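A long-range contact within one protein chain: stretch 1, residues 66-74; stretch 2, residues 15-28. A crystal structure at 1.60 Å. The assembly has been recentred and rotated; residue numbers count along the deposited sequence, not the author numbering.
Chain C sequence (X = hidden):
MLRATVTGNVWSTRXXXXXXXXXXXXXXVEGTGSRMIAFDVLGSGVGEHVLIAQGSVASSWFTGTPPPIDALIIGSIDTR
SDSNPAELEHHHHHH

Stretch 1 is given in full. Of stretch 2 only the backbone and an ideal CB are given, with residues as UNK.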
# COMPACT_ATOMS: atom_id res chain seq x y z
N PRO C 66 13.43 -11.10 5.75
CA PRO C 66 12.85 -10.06 4.89
C PRO C 66 13.43 -8.67 5.21
O PRO C 66 13.24 -8.14 6.33
CB PRO C 66 11.35 -10.10 5.23
CG PRO C 66 11.27 -10.77 6.62
CD PRO C 66 12.41 -11.76 6.60
N PRO C 67 14.08 -8.05 4.21
CA PRO C 67 14.65 -6.74 4.56
C PRO C 67 13.61 -5.63 4.62
O PRO C 67 12.56 -5.71 3.96
CB PRO C 67 15.63 -6.44 3.45
CG PRO C 67 15.09 -7.20 2.24
CD PRO C 67 14.44 -8.46 2.84
N PRO C 68 13.92 -4.58 5.36
CA PRO C 68 12.98 -3.48 5.56
C PRO C 68 13.02 -2.49 4.38
O PRO C 68 13.38 -1.31 4.53
CB PRO C 68 13.45 -2.85 6.87
CG PRO C 68 14.97 -3.01 6.79
CD PRO C 68 15.21 -4.36 6.08
N ILE C 69 12.63 -3.00 3.21
CA ILE C 69 12.74 -2.28 1.94
C ILE C 69 11.36 -2.27 1.30
O ILE C 69 10.76 -3.36 1.12
CB ILE C 69 13.76 -3.02 1.01
CG1 ILE C 69 15.15 -2.95 1.65
CG2 ILE C 69 13.74 -2.46 -0.41
CD1 ILE C 69 15.66 -1.55 1.76
N ASP C 70 10.86 -1.08 0.93
CA ASP C 70 9.51 -0.96 0.34
C ASP C 70 9.54 -0.37 -1.10
O ASP C 70 8.50 0.05 -1.63
CB ASP C 70 8.63 -0.08 1.28
CG ASP C 70 9.10 1.39 1.35
OD1 ASP C 70 10.04 1.73 0.62
OD2 ASP C 70 8.49 2.19 2.10
N ALA C 71 10.71 -0.35 -1.74
CA ALA C 71 10.82 0.11 -3.14
C ALA C 71 12.07 -0.48 -3.75
O ALA C 71 13.13 -0.42 -3.11
CB ALA C 71 10.87 1.65 -3.20
N LEU C 72 11.93 -1.11 -4.91
CA LEU C 72 13.02 -1.87 -5.54
C LEU C 72 13.01 -1.58 -7.01
O LEU C 72 11.99 -1.68 -7.66
CB LEU C 72 12.85 -3.38 -5.31
CG LEU C 72 13.88 -4.30 -5.96
CD1 LEU C 72 15.31 -4.09 -5.35
CD2 LEU C 72 13.42 -5.73 -5.74
N ILE C 73 14.19 -1.24 -7.54
CA ILE C 73 14.32 -1.15 -8.99
C ILE C 73 14.37 -2.54 -9.60
O ILE C 73 15.21 -3.37 -9.22
CB ILE C 73 15.58 -0.33 -9.33
CG1 ILE C 73 15.29 1.16 -9.06
CG2 ILE C 73 16.01 -0.58 -10.80
CD1 ILE C 73 16.63 2.05 -8.93
N ILE C 74 13.45 -2.84 -10.51
CA ILE C 74 13.40 -4.20 -11.04
C ILE C 74 13.96 -4.29 -12.46
O ILE C 74 14.09 -5.39 -12.98
CB ILE C 74 11.95 -4.84 -10.98
CG1 ILE C 74 10.99 -4.08 -11.85
CG2 ILE C 74 11.45 -4.89 -9.54
CD1 ILE C 74 9.62 -4.81 -11.96
N UNK C 15 22.68 2.44 9.66
CA UNK C 15 21.47 1.71 9.24
C UNK C 15 21.11 0.69 10.28
O UNK C 15 21.97 0.23 11.00
CB UNK C 15 21.67 1.03 7.88
N UNK C 16 19.82 0.31 10.35
CA UNK C 16 19.44 -0.84 11.16
C UNK C 16 19.99 -2.07 10.45
O UNK C 16 20.43 -2.02 9.28
CB UNK C 16 17.93 -0.93 11.36
N UNK C 17 20.05 -3.16 11.20
CA UNK C 17 20.56 -4.41 10.65
C UNK C 17 19.62 -5.01 9.62
O UNK C 17 18.39 -4.74 9.62
CB UNK C 17 20.80 -5.42 11.77
N UNK C 18 20.18 -5.79 8.69
CA UNK C 18 19.29 -6.58 7.83
C UNK C 18 19.08 -6.00 6.44
O UNK C 18 18.27 -6.51 5.68
CB UNK C 18 17.93 -6.73 8.51
N UNK C 19 19.77 -4.92 6.12
CA UNK C 19 19.74 -4.36 4.76
C UNK C 19 20.77 -5.08 3.90
O UNK C 19 21.92 -5.16 4.26
CB UNK C 19 20.01 -2.85 4.78
N UNK C 20 20.32 -5.61 2.76
CA UNK C 20 21.18 -6.41 1.89
C UNK C 20 22.20 -5.56 1.18
O UNK C 20 22.11 -4.33 1.23
CB UNK C 20 20.34 -7.17 0.86
N UNK C 21 23.14 -6.22 0.49
CA UNK C 21 24.05 -5.56 -0.44
C UNK C 21 23.22 -4.84 -1.49
O UNK C 21 22.18 -5.32 -1.90
CB UNK C 21 25.01 -6.56 -1.09
N UNK C 22 23.67 -3.65 -1.90
CA UNK C 22 22.92 -2.87 -2.87
C UNK C 22 23.00 -1.40 -2.49
O UNK C 22 23.68 -1.06 -1.50
CB UNK C 22 21.46 -3.34 -2.95
N UNK C 23 22.30 -0.56 -3.23
CA UNK C 23 22.39 0.88 -3.04
C UNK C 23 21.03 1.51 -2.80
O UNK C 23 20.01 1.02 -3.26
CB UNK C 23 23.05 1.53 -4.25
N UNK C 24 21.04 2.62 -2.07
CA UNK C 24 19.84 3.46 -1.93
C UNK C 24 19.93 4.56 -3.00
O UNK C 24 20.82 5.39 -2.94
CB UNK C 24 19.73 4.06 -0.52
N UNK C 25 18.99 4.61 -3.93
CA UNK C 25 19.06 5.63 -4.98
C UNK C 25 17.88 6.56 -4.87
O UNK C 25 16.73 6.12 -4.65
CB UNK C 25 19.10 4.99 -6.37
N UNK C 26 18.15 7.84 -5.02
CA UNK C 26 17.04 8.78 -5.16
C UNK C 26 16.54 8.69 -6.61
O UNK C 26 17.34 8.63 -7.54
CB UNK C 26 17.47 10.21 -4.80
N UNK C 27 15.22 8.64 -6.78
CA UNK C 27 14.61 8.56 -8.11
C UNK C 27 13.50 9.59 -8.18
O UNK C 27 12.95 9.99 -7.16
CB UNK C 27 14.08 7.16 -8.40
N UNK C 28 13.17 10.00 -9.39
CA UNK C 28 12.08 10.92 -9.64
C UNK C 28 11.07 10.22 -10.54
O UNK C 28 11.43 9.72 -11.62
CB UNK C 28 12.58 12.22 -10.27

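Stretch 1 offers this contact Pro 67, Pro 68, Ile 69 and Ile 73, and almost no polar group.

Position 15 has nothing of stretch 1 near its ideal CB, so many residues would fit. It is Arg 15, which makes no contact here.

At position 16 CA-to-CB points toward stretch 1, but no atom lies within 5.5 Å of the ideal CB. A longer apolar chain could cross the gap to the ring of Pro 68; a short one could not. The residue is Ile 16. With chi1 p and chi2 t, its CD1 comes to 3.9 Å from Pro 68 CG.

Position 17 points away, and a polar or charged residue would suit it. It is Glu 17, which takes no part in the contact.

Position 18 has phi 101° and psi 4°. A CB here would be jammed against the carbonyl O of the residue before, which by itself calls for glycine. The ideal CB would also lie 4.3 Å from Pro 68 CD, near but not a clash. The residue is Gly 18. Its carbonyl O packs 3.5 Å from Pro 67 CB and 3.8 Å from Pro 68 CD.

Position 19 points sideways. Its ideal CB is 5.2 Å from Pro 68 CD and 5.5 Å from Ile 69 CD1, so a medium apolar side chain, such as valine, leucine or isoleucine, would fit. It is Ile 19, whose CG1 lies 4.0 Å from Pro 68 CG.

Position 20 points toward Pro 67, whose CB is 5.4 Å from the ideal CB. Phi is -72°, which proline allows, though other apolar residues would also serve. It is Pro 20, and its CD meets Pro 67 CB at 3.7 Å.

Positions 21, 22 and 23 are out of reach. Position 22, at phi 141° and psi -176°, again calls for glycine. They are Ala 21, Gly 22 and Ala 23.

Position 24 points away, so only a long aliphatic or aromatic side chain could turn back. It is Phe 24; Ile 69 CD1 sits at the ring edge, 4.0 Å from Phe 24 CE1.

Position 25 points toward Ile 73, with Ile 73 CD1 4.6 Å from the ideal CB. Several aliphatic residues would suit. It is Leu 25, whose CD1 lies 3.9 Å from Ile 73 CD1.

Position 27 points toward stretch 1 across a wider gap, favouring a branched or longer aliphatic chain. It is Val 27, with CG1 4.3 Å from Ile 73 CD1.

Positions 26 and 28 are out of reach; they hold Glu 26 and Glu 28.

Stretch 2 15-28: RIEGIPAGAFLEVE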
# COMPACT_ATOMS: atom_id res chain seq x y z
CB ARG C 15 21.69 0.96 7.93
CG ARG C 15 22.25 1.77 6.79
CD ARG C 15 22.72 0.86 5.68
NE ARG C 15 23.14 1.61 4.49
CZ ARG C 15 23.45 1.03 3.34
NH1 ARG C 15 23.40 -0.29 3.22
NH2 ARG C 15 23.81 1.78 2.30
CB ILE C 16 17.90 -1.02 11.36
CG1 ILE C 16 17.20 -1.15 10.01
CG2 ILE C 16 17.34 0.18 12.16
CD1 ILE C 16 15.66 -1.36 10.23
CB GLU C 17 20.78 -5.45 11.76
CG GLU C 17 21.76 -5.04 12.82
CD GLU C 17 23.19 -5.11 12.43
OE1 GLU C 17 23.53 -5.37 11.25
OE2 GLU C 17 24.01 -5.04 13.37
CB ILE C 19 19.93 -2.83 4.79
CG1 ILE C 19 18.69 -2.25 5.51
CG2 ILE C 19 20.11 -2.24 3.36
CD1 ILE C 19 18.85 -0.87 5.90
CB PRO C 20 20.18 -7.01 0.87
CG PRO C 20 18.97 -6.23 0.95
CD PRO C 20 18.97 -5.39 2.20
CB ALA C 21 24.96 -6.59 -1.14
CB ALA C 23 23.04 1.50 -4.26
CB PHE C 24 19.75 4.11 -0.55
CG PHE C 24 19.54 3.15 0.58
CD1 PHE C 24 18.38 2.39 0.66
CD2 PHE C 24 20.44 3.10 1.62
CE1 PHE C 24 18.17 1.50 1.75
CE2 PHE C 24 20.23 2.23 2.71
CZ PHE C 24 19.11 1.44 2.76
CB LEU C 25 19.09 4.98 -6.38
CG LEU C 25 20.27 4.00 -6.66
CD1 LEU C 25 20.19 3.48 -8.12
CD2 LEU C 25 21.63 4.63 -6.39
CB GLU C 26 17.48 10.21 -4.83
CG GLU C 26 16.29 11.17 -4.86
CD GLU C 26 16.67 12.59 -4.56
OE1 GLU C 26 17.26 13.25 -5.44
OE2 GLU C 26 16.38 13.05 -3.43
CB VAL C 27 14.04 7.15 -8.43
CG1 VAL C 27 15.15 6.09 -8.29
CG2 VAL C 27 12.78 6.81 -7.53
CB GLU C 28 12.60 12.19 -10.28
CG GLU C 28 11.52 13.15 -10.66
CD GLU C 28 12.06 14.49 -11.08
OE1 GLU C 28 13.30 14.68 -11.11
OE2 GLU C 28 11.22 15.35 -11.41
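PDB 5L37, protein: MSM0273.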